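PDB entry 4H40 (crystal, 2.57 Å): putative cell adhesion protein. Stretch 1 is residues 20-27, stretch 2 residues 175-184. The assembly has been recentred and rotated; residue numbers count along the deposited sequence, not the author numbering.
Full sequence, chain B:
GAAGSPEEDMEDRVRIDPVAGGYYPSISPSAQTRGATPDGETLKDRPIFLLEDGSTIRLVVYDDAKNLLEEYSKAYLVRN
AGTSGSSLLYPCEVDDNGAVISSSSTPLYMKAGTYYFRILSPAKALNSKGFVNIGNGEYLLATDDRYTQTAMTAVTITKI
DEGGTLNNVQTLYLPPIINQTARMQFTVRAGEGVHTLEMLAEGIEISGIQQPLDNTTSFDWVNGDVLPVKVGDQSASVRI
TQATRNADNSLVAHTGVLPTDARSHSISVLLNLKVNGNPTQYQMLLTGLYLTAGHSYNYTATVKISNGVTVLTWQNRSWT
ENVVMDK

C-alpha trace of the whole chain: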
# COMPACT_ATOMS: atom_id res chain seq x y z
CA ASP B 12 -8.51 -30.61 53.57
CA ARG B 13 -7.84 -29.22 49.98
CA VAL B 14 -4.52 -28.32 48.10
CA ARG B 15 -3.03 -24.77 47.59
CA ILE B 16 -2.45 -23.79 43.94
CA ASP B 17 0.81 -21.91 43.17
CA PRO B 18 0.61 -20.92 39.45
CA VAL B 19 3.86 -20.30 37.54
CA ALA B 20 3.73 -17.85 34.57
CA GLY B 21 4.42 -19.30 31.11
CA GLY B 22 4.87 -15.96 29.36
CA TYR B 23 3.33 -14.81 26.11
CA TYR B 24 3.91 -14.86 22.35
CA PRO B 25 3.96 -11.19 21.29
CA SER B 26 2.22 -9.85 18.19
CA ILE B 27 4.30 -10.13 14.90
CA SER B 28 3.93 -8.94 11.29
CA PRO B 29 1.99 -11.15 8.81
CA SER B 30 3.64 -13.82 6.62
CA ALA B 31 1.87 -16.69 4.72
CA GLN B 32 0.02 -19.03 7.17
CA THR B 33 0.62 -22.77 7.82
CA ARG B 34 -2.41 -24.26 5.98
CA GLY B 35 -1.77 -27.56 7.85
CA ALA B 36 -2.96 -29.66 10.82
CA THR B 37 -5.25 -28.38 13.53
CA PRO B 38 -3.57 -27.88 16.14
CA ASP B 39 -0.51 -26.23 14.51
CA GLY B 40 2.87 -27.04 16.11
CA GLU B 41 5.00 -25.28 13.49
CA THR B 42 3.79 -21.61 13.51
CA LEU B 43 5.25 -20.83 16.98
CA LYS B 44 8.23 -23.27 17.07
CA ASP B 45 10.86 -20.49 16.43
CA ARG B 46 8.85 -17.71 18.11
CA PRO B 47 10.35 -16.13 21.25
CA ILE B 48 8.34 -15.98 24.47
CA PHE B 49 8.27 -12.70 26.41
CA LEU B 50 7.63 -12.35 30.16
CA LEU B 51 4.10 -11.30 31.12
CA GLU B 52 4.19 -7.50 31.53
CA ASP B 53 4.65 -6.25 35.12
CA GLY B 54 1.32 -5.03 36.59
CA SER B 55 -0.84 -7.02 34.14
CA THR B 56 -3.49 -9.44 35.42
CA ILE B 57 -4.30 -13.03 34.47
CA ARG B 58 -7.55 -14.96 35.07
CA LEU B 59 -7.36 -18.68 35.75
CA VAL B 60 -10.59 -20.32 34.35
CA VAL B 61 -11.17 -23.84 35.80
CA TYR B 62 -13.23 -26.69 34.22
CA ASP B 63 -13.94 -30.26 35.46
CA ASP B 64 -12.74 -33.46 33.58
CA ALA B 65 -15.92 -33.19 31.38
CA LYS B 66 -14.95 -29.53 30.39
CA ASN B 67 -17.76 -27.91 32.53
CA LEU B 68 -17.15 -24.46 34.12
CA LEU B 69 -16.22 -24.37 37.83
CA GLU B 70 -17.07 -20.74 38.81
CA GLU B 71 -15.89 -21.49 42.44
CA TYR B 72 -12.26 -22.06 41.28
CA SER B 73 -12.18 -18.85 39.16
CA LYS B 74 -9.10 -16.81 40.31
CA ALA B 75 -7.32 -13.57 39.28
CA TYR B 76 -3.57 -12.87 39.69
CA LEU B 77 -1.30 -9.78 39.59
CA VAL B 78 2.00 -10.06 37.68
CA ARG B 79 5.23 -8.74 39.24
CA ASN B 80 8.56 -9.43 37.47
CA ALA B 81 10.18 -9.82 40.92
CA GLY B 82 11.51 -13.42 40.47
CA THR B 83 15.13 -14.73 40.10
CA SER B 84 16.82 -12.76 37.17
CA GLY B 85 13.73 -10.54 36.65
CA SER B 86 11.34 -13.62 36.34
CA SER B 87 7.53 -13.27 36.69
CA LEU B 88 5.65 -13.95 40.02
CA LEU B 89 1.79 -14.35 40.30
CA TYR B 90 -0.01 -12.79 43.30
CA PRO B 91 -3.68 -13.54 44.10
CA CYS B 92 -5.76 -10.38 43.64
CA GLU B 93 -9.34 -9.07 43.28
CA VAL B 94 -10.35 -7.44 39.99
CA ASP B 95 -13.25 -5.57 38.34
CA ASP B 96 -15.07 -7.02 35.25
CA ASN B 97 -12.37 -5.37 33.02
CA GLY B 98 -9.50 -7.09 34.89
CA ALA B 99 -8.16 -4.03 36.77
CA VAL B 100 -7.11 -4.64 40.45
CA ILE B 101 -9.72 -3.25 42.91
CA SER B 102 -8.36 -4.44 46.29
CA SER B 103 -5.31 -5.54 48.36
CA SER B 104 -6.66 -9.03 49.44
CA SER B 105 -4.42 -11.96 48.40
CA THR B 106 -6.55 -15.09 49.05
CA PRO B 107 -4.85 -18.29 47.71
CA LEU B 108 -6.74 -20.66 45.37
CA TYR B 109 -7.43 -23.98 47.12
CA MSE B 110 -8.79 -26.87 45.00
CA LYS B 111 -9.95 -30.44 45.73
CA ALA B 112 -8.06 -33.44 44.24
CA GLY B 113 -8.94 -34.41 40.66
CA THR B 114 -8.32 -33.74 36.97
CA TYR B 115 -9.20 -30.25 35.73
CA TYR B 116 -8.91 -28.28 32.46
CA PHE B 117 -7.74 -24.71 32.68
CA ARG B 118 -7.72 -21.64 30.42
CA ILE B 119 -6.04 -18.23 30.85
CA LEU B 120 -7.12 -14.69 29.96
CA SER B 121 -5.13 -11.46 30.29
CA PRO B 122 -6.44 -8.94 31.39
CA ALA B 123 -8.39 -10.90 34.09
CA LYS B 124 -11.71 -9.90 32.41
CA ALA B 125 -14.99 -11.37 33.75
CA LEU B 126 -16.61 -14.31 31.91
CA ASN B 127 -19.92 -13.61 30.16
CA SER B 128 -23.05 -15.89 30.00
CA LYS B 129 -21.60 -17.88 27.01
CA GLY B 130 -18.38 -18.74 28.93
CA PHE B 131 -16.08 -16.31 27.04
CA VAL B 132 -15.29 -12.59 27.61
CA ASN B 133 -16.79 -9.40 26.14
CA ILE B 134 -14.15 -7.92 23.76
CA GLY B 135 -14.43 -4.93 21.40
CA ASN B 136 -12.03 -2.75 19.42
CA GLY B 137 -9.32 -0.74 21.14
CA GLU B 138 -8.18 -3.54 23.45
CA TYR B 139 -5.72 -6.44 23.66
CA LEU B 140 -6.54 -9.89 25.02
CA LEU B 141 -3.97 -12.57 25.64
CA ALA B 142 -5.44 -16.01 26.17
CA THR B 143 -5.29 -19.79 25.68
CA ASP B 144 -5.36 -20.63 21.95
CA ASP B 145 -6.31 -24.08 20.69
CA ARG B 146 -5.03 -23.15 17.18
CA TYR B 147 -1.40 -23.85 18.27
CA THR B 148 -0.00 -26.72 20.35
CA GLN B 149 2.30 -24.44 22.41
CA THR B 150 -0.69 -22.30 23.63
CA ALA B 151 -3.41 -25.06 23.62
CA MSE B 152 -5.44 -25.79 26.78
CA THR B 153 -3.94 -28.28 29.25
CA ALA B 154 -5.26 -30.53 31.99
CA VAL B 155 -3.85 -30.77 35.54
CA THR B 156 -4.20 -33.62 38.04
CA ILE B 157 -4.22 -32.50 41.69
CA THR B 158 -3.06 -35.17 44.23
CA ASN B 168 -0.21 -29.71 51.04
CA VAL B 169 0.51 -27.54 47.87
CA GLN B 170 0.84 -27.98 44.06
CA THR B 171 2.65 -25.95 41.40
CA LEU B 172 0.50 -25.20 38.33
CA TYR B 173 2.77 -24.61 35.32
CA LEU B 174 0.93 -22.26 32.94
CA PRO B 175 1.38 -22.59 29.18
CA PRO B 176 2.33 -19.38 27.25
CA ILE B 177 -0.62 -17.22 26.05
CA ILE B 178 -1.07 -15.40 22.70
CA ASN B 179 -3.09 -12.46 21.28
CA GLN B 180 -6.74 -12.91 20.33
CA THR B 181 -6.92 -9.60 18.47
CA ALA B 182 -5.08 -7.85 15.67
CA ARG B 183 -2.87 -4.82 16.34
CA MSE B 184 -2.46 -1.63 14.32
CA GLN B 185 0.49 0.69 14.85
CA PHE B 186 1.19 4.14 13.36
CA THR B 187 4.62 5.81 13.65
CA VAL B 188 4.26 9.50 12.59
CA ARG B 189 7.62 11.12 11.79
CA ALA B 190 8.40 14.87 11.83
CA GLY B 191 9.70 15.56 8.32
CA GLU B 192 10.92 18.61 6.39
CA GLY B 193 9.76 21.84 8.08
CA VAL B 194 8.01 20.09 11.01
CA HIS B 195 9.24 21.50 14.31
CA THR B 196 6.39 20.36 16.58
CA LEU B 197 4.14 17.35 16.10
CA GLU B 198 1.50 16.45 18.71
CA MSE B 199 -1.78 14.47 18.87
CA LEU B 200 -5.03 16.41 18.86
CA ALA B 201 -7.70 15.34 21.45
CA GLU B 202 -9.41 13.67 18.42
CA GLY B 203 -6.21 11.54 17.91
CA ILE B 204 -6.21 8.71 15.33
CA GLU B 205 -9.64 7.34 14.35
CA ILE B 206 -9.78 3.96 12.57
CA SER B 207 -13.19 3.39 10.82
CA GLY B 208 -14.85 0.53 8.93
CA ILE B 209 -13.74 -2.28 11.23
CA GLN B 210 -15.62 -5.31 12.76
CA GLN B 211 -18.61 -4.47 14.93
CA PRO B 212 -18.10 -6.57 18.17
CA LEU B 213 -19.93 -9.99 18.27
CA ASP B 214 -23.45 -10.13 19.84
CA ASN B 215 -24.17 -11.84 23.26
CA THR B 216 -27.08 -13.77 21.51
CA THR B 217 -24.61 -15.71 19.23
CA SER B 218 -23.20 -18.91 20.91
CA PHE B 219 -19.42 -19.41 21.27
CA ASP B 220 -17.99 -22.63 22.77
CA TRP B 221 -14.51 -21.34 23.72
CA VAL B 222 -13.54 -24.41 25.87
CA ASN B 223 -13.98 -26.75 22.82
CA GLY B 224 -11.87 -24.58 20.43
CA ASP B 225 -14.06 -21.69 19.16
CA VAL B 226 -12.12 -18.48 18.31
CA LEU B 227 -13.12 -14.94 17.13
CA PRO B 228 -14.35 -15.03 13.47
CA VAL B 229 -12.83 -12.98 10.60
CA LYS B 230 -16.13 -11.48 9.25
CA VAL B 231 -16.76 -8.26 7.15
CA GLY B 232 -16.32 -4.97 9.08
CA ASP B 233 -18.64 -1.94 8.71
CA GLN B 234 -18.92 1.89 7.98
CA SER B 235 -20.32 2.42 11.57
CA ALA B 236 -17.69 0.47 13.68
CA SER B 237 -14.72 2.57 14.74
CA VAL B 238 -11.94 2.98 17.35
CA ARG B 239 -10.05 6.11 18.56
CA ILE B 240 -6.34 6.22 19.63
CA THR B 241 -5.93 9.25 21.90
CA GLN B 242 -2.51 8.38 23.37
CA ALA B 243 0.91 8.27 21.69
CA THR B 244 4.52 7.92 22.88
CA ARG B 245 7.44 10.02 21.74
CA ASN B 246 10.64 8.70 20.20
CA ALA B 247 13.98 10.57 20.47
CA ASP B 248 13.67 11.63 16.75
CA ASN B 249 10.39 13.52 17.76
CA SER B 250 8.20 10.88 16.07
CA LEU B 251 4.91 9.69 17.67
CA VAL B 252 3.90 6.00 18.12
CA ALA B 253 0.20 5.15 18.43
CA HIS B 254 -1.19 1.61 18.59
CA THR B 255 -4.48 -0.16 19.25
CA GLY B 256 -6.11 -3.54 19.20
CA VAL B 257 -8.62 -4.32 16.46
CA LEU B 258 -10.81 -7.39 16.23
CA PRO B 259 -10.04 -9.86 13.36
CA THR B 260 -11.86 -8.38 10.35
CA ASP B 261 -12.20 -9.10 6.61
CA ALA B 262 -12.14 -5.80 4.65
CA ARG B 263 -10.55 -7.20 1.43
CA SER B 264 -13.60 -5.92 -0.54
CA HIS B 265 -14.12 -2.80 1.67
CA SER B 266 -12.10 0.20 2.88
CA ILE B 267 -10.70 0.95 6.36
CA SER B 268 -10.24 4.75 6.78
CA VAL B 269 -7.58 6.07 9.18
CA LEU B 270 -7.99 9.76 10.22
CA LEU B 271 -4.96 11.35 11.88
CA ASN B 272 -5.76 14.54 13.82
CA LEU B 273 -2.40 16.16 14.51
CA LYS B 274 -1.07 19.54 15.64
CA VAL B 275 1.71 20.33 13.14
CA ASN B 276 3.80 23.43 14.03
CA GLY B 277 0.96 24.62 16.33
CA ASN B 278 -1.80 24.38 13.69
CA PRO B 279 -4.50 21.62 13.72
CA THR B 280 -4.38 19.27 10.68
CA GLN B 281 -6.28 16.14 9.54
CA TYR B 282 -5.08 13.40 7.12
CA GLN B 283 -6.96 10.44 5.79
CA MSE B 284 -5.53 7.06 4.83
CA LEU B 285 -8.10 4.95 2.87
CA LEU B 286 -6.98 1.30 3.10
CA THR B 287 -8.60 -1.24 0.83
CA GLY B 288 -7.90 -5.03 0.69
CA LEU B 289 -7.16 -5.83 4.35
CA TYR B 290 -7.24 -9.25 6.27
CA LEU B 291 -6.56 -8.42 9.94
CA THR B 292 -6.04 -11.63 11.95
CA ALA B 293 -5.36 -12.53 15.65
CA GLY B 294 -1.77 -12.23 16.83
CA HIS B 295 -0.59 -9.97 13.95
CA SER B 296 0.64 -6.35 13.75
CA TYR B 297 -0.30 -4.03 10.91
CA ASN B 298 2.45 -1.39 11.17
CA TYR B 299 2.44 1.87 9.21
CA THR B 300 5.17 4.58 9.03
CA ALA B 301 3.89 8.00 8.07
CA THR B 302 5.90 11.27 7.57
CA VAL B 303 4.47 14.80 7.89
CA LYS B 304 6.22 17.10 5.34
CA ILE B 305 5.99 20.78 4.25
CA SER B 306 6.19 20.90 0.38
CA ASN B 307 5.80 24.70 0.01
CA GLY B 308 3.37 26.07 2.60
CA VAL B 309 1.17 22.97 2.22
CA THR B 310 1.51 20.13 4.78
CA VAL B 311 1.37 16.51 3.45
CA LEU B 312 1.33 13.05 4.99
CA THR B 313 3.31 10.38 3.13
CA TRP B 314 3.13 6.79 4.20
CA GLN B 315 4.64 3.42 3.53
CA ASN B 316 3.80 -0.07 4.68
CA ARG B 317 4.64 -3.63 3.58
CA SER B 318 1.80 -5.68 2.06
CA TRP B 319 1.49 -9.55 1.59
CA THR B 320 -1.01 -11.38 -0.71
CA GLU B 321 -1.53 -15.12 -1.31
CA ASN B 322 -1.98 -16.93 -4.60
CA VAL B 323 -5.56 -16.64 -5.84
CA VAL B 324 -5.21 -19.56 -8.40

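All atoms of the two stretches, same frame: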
# COMPACT_ATOMS: atom_id res chain seq x y z
N ALA B 20 3.89 -18.53 35.86
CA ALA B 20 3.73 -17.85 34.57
C ALA B 20 4.50 -18.55 33.44
O ALA B 20 5.65 -18.97 33.64
CB ALA B 20 4.20 -16.40 34.68
N GLY B 21 3.85 -18.67 32.29
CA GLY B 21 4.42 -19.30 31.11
C GLY B 21 4.80 -18.33 30.02
O GLY B 21 5.30 -18.75 28.97
N GLY B 22 4.57 -17.05 30.27
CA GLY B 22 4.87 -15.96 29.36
C GLY B 22 3.85 -15.75 28.27
O GLY B 22 2.71 -16.22 28.38
N TYR B 23 4.23 -15.01 27.23
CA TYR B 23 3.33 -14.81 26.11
C TYR B 23 4.10 -14.70 24.79
O TYR B 23 5.29 -14.39 24.77
CB TYR B 23 2.41 -13.58 26.32
CG TYR B 23 3.05 -12.23 26.09
CD1 TYR B 23 3.77 -11.60 27.10
CD2 TYR B 23 2.83 -11.53 24.92
CE1 TYR B 23 4.28 -10.31 26.93
CE2 TYR B 23 3.35 -10.25 24.73
CZ TYR B 23 4.09 -9.65 25.73
OH TYR B 23 4.61 -8.38 25.54
N TYR B 24 3.40 -15.02 23.69
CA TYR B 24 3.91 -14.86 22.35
C TYR B 24 3.45 -13.49 21.90
O TYR B 24 2.24 -13.25 21.83
CB TYR B 24 3.41 -15.96 21.42
CG TYR B 24 4.04 -17.31 21.66
CD1 TYR B 24 5.30 -17.62 21.16
CD2 TYR B 24 3.34 -18.31 22.34
CE1 TYR B 24 5.86 -18.88 21.34
CE2 TYR B 24 3.90 -19.58 22.53
CZ TYR B 24 5.16 -19.85 22.03
OH TYR B 24 5.73 -21.09 22.21
N PRO B 25 4.39 -12.54 21.70
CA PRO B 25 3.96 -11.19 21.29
C PRO B 25 3.48 -11.15 19.84
O PRO B 25 3.79 -12.02 19.03
CB PRO B 25 5.25 -10.37 21.46
CG PRO B 25 6.33 -11.35 21.22
CD PRO B 25 5.86 -12.64 21.79
N SER B 26 2.74 -10.11 19.53
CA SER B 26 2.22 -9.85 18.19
C SER B 26 3.39 -9.66 17.18
O SER B 26 4.37 -9.00 17.53
CB SER B 26 1.35 -8.61 18.25
OG SER B 26 0.83 -8.33 16.97
N ILE B 27 3.29 -10.25 15.96
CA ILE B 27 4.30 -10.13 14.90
C ILE B 27 3.66 -9.70 13.58
O ILE B 27 2.44 -9.71 13.44
CB ILE B 27 5.13 -11.44 14.69
CG1 ILE B 27 4.25 -12.65 14.33
CG2 ILE B 27 6.10 -11.72 15.84
CD1 ILE B 27 4.77 -13.43 13.09
N PRO B 175 0.81 -22.66 30.53
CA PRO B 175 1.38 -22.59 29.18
C PRO B 175 1.48 -21.13 28.71
O PRO B 175 0.81 -20.26 29.28
CB PRO B 175 0.40 -23.41 28.33
CG PRO B 175 -0.71 -23.87 29.28
CD PRO B 175 -0.62 -23.02 30.48
N PRO B 176 2.32 -20.78 27.71
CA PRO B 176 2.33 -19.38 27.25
C PRO B 176 0.97 -19.02 26.62
O PRO B 176 0.21 -19.90 26.20
CB PRO B 176 3.48 -19.34 26.24
CG PRO B 176 3.68 -20.74 25.79
CD PRO B 176 3.22 -21.64 26.90
N ILE B 177 0.63 -17.71 26.62
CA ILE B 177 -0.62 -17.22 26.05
C ILE B 177 -0.28 -16.36 24.80
O ILE B 177 0.87 -16.03 24.56
CB ILE B 177 -1.52 -16.51 27.11
CG1 ILE B 177 -0.80 -15.33 27.82
CG2 ILE B 177 -2.08 -17.54 28.11
CD1 ILE B 177 -1.61 -14.65 29.00
N ILE B 178 -1.26 -16.09 23.98
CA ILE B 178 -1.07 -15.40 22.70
C ILE B 178 -2.27 -14.51 22.46
O ILE B 178 -3.34 -14.73 23.06
CB ILE B 178 -0.84 -16.48 21.59
CG1 ILE B 178 -0.40 -15.89 20.23
CG2 ILE B 178 -2.00 -17.50 21.49
CD1 ILE B 178 0.35 -16.83 19.36
N ASN B 179 -2.10 -13.49 21.62
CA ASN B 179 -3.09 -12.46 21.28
C ASN B 179 -4.28 -13.00 20.51
O ASN B 179 -4.13 -13.73 19.53
CB ASN B 179 -2.45 -11.36 20.46
CG ASN B 179 -1.69 -10.40 21.30
OD1 ASN B 179 -2.28 -9.59 22.03
ND2 ASN B 179 -0.38 -10.53 21.27
N GLN B 180 -5.46 -12.54 20.93
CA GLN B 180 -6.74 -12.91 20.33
C GLN B 180 -7.19 -11.88 19.34
O GLN B 180 -8.06 -12.17 18.52
CB GLN B 180 -7.80 -13.12 21.42
CG GLN B 180 -7.47 -14.27 22.38
CD GLN B 180 -7.06 -15.53 21.67
OE1 GLN B 180 -7.88 -16.20 21.02
NE2 GLN B 180 -5.79 -15.85 21.70
N THR B 181 -6.57 -10.70 19.36
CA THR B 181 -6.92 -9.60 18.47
C THR B 181 -5.77 -9.23 17.54
O THR B 181 -4.62 -9.63 17.75
CB THR B 181 -7.36 -8.33 19.27
OG1 THR B 181 -6.23 -7.70 19.80
CG2 THR B 181 -8.30 -8.61 20.37
N ALA B 182 -6.08 -8.41 16.54
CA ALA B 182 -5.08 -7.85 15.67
C ALA B 182 -4.57 -6.58 16.34
O ALA B 182 -5.18 -6.10 17.30
CB ALA B 182 -5.71 -7.53 14.31
N ARG B 183 -3.46 -6.05 15.84
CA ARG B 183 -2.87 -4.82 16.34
C ARG B 183 -2.53 -3.92 15.18
O ARG B 183 -2.01 -4.39 14.17
CB ARG B 183 -1.62 -5.14 17.17
CG ARG B 183 -0.94 -3.91 17.71
CD ARG B 183 0.26 -4.26 18.55
NE ARG B 183 1.25 -3.20 18.49
CZ ARG B 183 1.73 -2.57 19.55
NH1 ARG B 183 1.31 -2.89 20.77
NH2 ARG B 183 2.64 -1.61 19.40
N MSE B 184 -2.82 -2.64 15.31
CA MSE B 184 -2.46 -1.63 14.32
C MSE B 184 -1.54 -0.64 15.00
O MSE B 184 -1.75 -0.29 16.17
CB MSE B 184 -3.67 -0.94 13.70
CG MSE B 184 -4.48 -1.88 12.83
SE MSE B 184 -5.91 -1.05 11.79
CE MSE B 184 -4.89 -0.65 10.21
O HOH W 1 1.43 -17.83 30.56
O HOH W 2 0.49 -12.68 20.10
O HOH W 3 -1.97 -9.18 17.98

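The two stretches lie more than 150 residues apart in sequence yet run nearly side by side, their end-to-end directions differing by 18°. They are in parallel register: Gly21 sits beside Pro176, Tyr23 beside Ile177 and Tyr24 beside Ile178, with CA-CA distances of 4.4, 4.6 and 5.0 Å. The gap then widens to 6.7 Å between the CA atoms of Ser26 and Asn179. Only two direct hydrogen bonds join the stretches, and both belong to Ile177. Ile177 N donates to Gly22 O at 3.1 Å, and Ile177 O accepts from Tyr24 N at 2.9 Å, so one residue reaches both sides of Tyr23 in the way a parallel bridge requires. Two CA-H...O contacts reinforce the pattern, Pro176 CA to Gly22 O at 3.4 Å and Tyr23 CA to Ile177 O at 3.2 Å.

Water extends this short ladder at each end. Water 1 accepts from Gly21 N (3.1 Å) and donates to Gly22 O (3.0 Å) and Pro175 O (2.8 Å), linking the stretches where proline offers no N-H. Water 2 fills the widening gap: it donates to Tyr24 O at 2.5 Å and accepts from Asn179 N at 3.1 Å and Asn179 ND2 at 2.6 Å. Farther along, water 3 lies 3.1 Å from Ser26 OG and donates to Thr181 O at 2.7 Å.

The glycines suit the close start of the contact. An ideal CB on Gly21 would point toward the partner and fall 2.8 Å from Pro175 C, a clash; Gly21 O lies 3.3 Å from Pro176 CB. Gly22 has a phi of 81°, which by itself favours glycine.

Beyond them the side chains alternate between the two faces of the sheet. On one, Tyr23 CB packs against Ile177 CG1 at 4.0 Å, while the end of the tyrosine leads away and its OH is hydrogen-bonded elsewhere in the structure. On the other face, Tyr24, with chi1 in the m rotamer, meets two apolar neighbours: Tyr24 CB is 3.8 Å from Ile178 CD1, and Tyr24 CE2 is 3.5 Å from Pro176 CG. The ring meets both obliquely. Tyr24 has 89 Å² covered by the other stretch, the largest covered area of any residue here, and Pro176 follows with 69 Å². Proline suits its place as a compact apolar surface with no amide hydrogen to satisfy, and the two buried isoleucines supply aliphatic bulk to opposite faces.

The far end is more polar. Asn179 points its CB toward the first stretch and brings Asn179 ND2 to 3.6 Å from Ser26 N, a packing contact; the amide's bond is made through water 2. Ser26, whose CB also points toward the other stretch, packs beside Asn179, Ser26 CB to Asn179 ND2 4.0 Å, and Ser26 OG lies 4.0 Å from Arg183 CB. In all, 490 Å² is buried, counting both sides. The rule is economical: glycine for closeness, one bonded bridge, apolar side chains on both faces, and water continuing the link beyond the bridge at either end.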